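Local structure of nonribosomal peptide synthase (Streptomyces sp. MJ635-86F5, 5JJP) at residues R299-S304 with G318-R323. The protein probably activates an aliphatic beta-amino acid by ATP-dependent adenylation, as a member of the AMP-binding ligase family. Numbering follows the deposited sequence.
Sequences RSILFS and GLLPGR
Ile301 and Leu320 supply the apolar part of this contact, their side chains crossing at about a right angle where CD1 of Ile301 lies 4.1 Å from CD1 of Leu320. Ile301 sets CG1 anti to its own carbonyl carbon (chi1 -56°), and with the chain extended beyond it CD1 comes to the leucine. Leu316 of the helix 310-319 and Trp281 also touch Ile301, while Val292 and Leu298 pack on Leu320, so the pair belongs to a larger hydrophobic layer.

The backbone approach lies at Arg299, whose O receives a CA-H...O contact from Arg323 CA at 3.4 Å. CB and CG of Arg323 follow the same carbonyl, each 3.8 Å from Arg299 O. The setting is a beta-alpha-beta crossover in the AMP-binding enzyme family: strand 300-304 leads into helix 310-319, which returns, and a type II turn from Leu320 to Arg323, with Gly322 at positive phi, delivers the chain to strand 324-329, parallel to the first. It illustrates how a helix-to-strand turn brings the backbone alongside before sheet pairing begins. Arg324 then pairs with Arg299 and Ile301 through backbone hydrogen bonds, while Ser300 OG bonds to Gln273 NE2 and Thr272 O at the neighbouring strand 273-276.

The guanidinium of Arg323 is held from its own side of the contact. A bend at chi2 (57°) turns the chain so that NH1 donates to Pro321 O at 2.9 Å, a bent bond (144° at the hydrogen) that stays within the turn segment, while NE and NH2 form hydrogen bonds with Leu298 O and Leu295 O. Three carbonyls thus fix the rotation of the flat group, and CD2 of Leu320 lies over the centre of one face, 3.6 Å above its plane.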
ATOM      1  N   ARG A 299      11.146  -4.186  17.242  1.00 15.02           N
ATOM      2  CA  ARG A 299      12.336  -3.406  16.948  1.00 14.44           C
ATOM      3  C   ARG A 299      12.014  -2.119  16.228  1.00 14.77           C
ATOM      4  O   ARG A 299      12.851  -1.186  16.212  1.00 15.09           O
ATOM      5  CB  ARG A 299      13.282  -4.196  16.065  1.00 14.96           C
ATOM      6  CG  ARG A 299      13.566  -5.595  16.595  1.00 15.23           C
ATOM      7  CD  ARG A 299      14.556  -6.297  15.728  1.00 14.08           C
ATOM      8  NE  ARG A 299      15.806  -5.582  15.793  1.00 15.33           N
ATOM      9  CZ  ARG A 299      16.706  -5.510  14.811  1.00 15.62           C
ATOM     10  NH1 ARG A 299      17.768  -4.771  14.990  1.00 15.99           N
ATOM     11  NH2 ARG A 299      16.550  -6.148  13.643  1.00 15.52           N
ATOM     12  N   SER A 300      10.839  -2.019  15.607  1.00 14.03           N
ATOM     13  CA  SER A 300      10.606  -0.879  14.747  1.00 13.55           C
ATOM     14  C   SER A 300       9.161  -0.547  14.531  1.00 14.02           C
ATOM     15  O   SER A 300       8.311  -1.396  14.610  1.00 13.81           O
ATOM     16  CB  SER A 300      11.289  -1.103  13.410  1.00 13.27           C
ATOM     17  OG  SER A 300      10.887  -2.336  12.876  1.00 14.52           O
ATOM     18  N   ILE A 301       8.894   0.719  14.226  1.00 15.16           N
ATOM     19  CA  ILE A 301       7.535   1.168  13.967  1.00 15.94           C
ATOM     20  C   ILE A 301       7.546   2.137  12.799  1.00 15.95           C
ATOM     21  O   ILE A 301       8.385   3.039  12.733  1.00 15.05           O
ATOM     22  CB  ILE A 301       6.951   1.906  15.178  1.00 17.49           C
ATOM     23  CG1 ILE A 301       7.016   1.026  16.437  1.00 19.45           C
ATOM     24  CG2 ILE A 301       5.518   2.308  14.902  1.00 18.01           C
ATOM     25  CD1 ILE A 301       6.579   1.749  17.720  1.00 20.10           C
ATOM     26  N   LEU A 302       6.595   1.960  11.908  1.00 17.20           N
ATOM     27  CA  LEU A 302       6.408   2.820  10.748  1.00 20.02           C
ATOM     28  C   LEU A 302       5.028   3.452  10.831  1.00 22.89           C
ATOM     29  O   LEU A 302       4.021   2.712  10.990  1.00 25.08           O
ATOM     30  CB  LEU A 302       6.516   1.963   9.516  1.00 20.36           C
ATOM     31  CG  LEU A 302       6.280   2.601   8.159  1.00 23.37           C
ATOM     32  CD1 LEU A 302       7.352   3.627   7.887  1.00 26.55           C
ATOM     33  CD2 LEU A 302       6.282   1.580   7.025  1.00 24.85           C
ATOM     34  N   PHE A 303       4.973   4.777  10.878  1.00 24.78           N
ATOM     35  CA  PHE A 303       3.663   5.516  10.888  1.00 31.24           C
ATOM     36  C   PHE A 303       3.390   6.209   9.609  1.00 30.12           C
ATOM     37  O   PHE A 303       4.299   6.708   9.001  1.00 22.28           O
ATOM     38  CB  PHE A 303       3.623   6.781  11.739  1.00 32.60           C
ATOM     39  CG  PHE A 303       4.261   6.683  13.015  1.00 41.26           C
ATOM     40  CD1 PHE A 303       3.776   5.798  13.974  1.00 52.35           C
ATOM     41  CD2 PHE A 303       5.292   7.536  13.319  1.00 47.33           C
ATOM     42  CE1 PHE A 303       4.368   5.719  15.222  1.00 56.51           C
ATOM     43  CE2 PHE A 303       5.881   7.475  14.562  1.00 58.83           C
ATOM     44  CZ  PHE A 303       5.426   6.560  15.517  1.00 56.74           C
ATOM     45  N   SER A 304       2.108   6.439   9.356  1.00 38.06           N
ATOM     46  CA  SER A 304       1.718   7.395   8.339  1.00 41.29           C
ATOM     47  C   SER A 304       0.287   7.754   8.405  1.00 42.85           C
ATOM     48  O   SER A 304      -0.507   7.081   9.044  1.00 40.48           O
ATOM     49  CB  SER A 304       1.887   6.747   6.985  1.00 45.60           C
ATOM     50  OG  SER A 304       0.940   5.710   6.865  1.00 51.69           O
ATOM     51  N   GLY A 318       9.778   6.904  25.012  1.00 30.45           N
ATOM     52  CA  GLY A 318      10.034   6.633  26.435  1.00 31.08           C
ATOM     53  C   GLY A 318       9.671   5.237  26.893  1.00 31.88           C
ATOM     54  O   GLY A 318      10.413   4.598  27.618  1.00 29.39           O
ATOM     55  N   LEU A 319       8.545   4.729  26.415  1.00 32.47           N
ATOM     56  CA  LEU A 319       8.168   3.355  26.720  1.00 32.55           C
ATOM     57  C   LEU A 319       8.938   2.329  25.885  1.00 31.86           C
ATOM     58  O   LEU A 319       9.076   1.188  26.311  1.00 32.07           O
ATOM     59  CB  LEU A 319       6.675   3.150  26.485  1.00 31.98           C
ATOM     60  CG  LEU A 319       5.718   4.008  27.304  1.00 31.65           C
ATOM     61  CD1 LEU A 319       4.293   3.872  26.770  1.00 30.94           C
ATOM     62  CD2 LEU A 319       5.803   3.613  28.769  1.00 30.43           C
ATOM     63  N   LEU A 320       9.421   2.727  24.707  1.00 28.43           N
ATOM     64  CA  LEU A 320      10.083   1.796  23.796  1.00 29.18           C
ATOM     65  C   LEU A 320      11.458   2.296  23.397  1.00 29.88           C
ATOM     66  O   LEU A 320      11.671   2.662  22.256  1.00 30.86           O
ATOM     67  CB  LEU A 320       9.215   1.581  22.555  1.00 29.43           C
ATOM     68  CG  LEU A 320       7.950   0.768  22.835  1.00 27.96           C
ATOM     69  CD1 LEU A 320       6.995   0.858  21.664  1.00 27.20           C
ATOM     70  CD2 LEU A 320       8.274  -0.671  23.184  1.00 26.46           C
ATOM     71  N   PRO A 321      12.401   2.318  24.358  1.00 33.70           N
ATOM     72  CA  PRO A 321      13.763   2.792  24.049  1.00 32.01           C
ATOM     73  C   PRO A 321      14.481   1.839  23.112  1.00 27.99           C
ATOM     74  O   PRO A 321      14.220   0.638  23.132  1.00 29.10           O
ATOM     75  CB  PRO A 321      14.444   2.809  25.422  1.00 32.46           C
ATOM     76  CG  PRO A 321      13.689   1.793  26.238  1.00 32.34           C
ATOM     77  CD  PRO A 321      12.278   1.846  25.759  1.00 32.74           C
ATOM     78  N   GLY A 322      15.321   2.380  22.256  1.00 26.77           N
ATOM     79  CA  GLY A 322      16.101   1.580  21.291  1.00 23.88           C
ATOM     80  C   GLY A 322      15.312   0.964  20.136  1.00 23.79           C
ATOM     81  O   GLY A 322      15.749  -0.015  19.536  1.00 21.92           O
ATOM     82  N   ARG A 323      14.130   1.502  19.854  1.00 22.95           N
ATOM     83  CA  ARG A 323      13.321   1.114  18.690  1.00 22.09           C
ATOM     84  C   ARG A 323      13.562   2.142  17.592  1.00 20.53           C
ATOM     85  O   ARG A 323      13.783   3.320  17.853  1.00 19.40           O
ATOM     86  CB  ARG A 323      11.827   1.071  19.033  1.00 22.62           C
ATOM     87  CG  ARG A 323      11.334  -0.259  19.567  1.00 24.53           C
ATOM     88  CD  ARG A 323      12.089  -0.698  20.787  1.00 25.21           C
ATOM     89  NE  ARG A 323      11.512  -1.899  21.407  1.00 25.11           N
ATOM     90  CZ  ARG A 323      11.530  -2.127  22.732  1.00 29.21           C
ATOM     91  NH1 ARG A 323      12.110  -1.237  23.590  1.00 29.43           N
ATOM     92  NH2 ARG A 323      10.978  -3.219  23.224  1.00 25.48           N
TER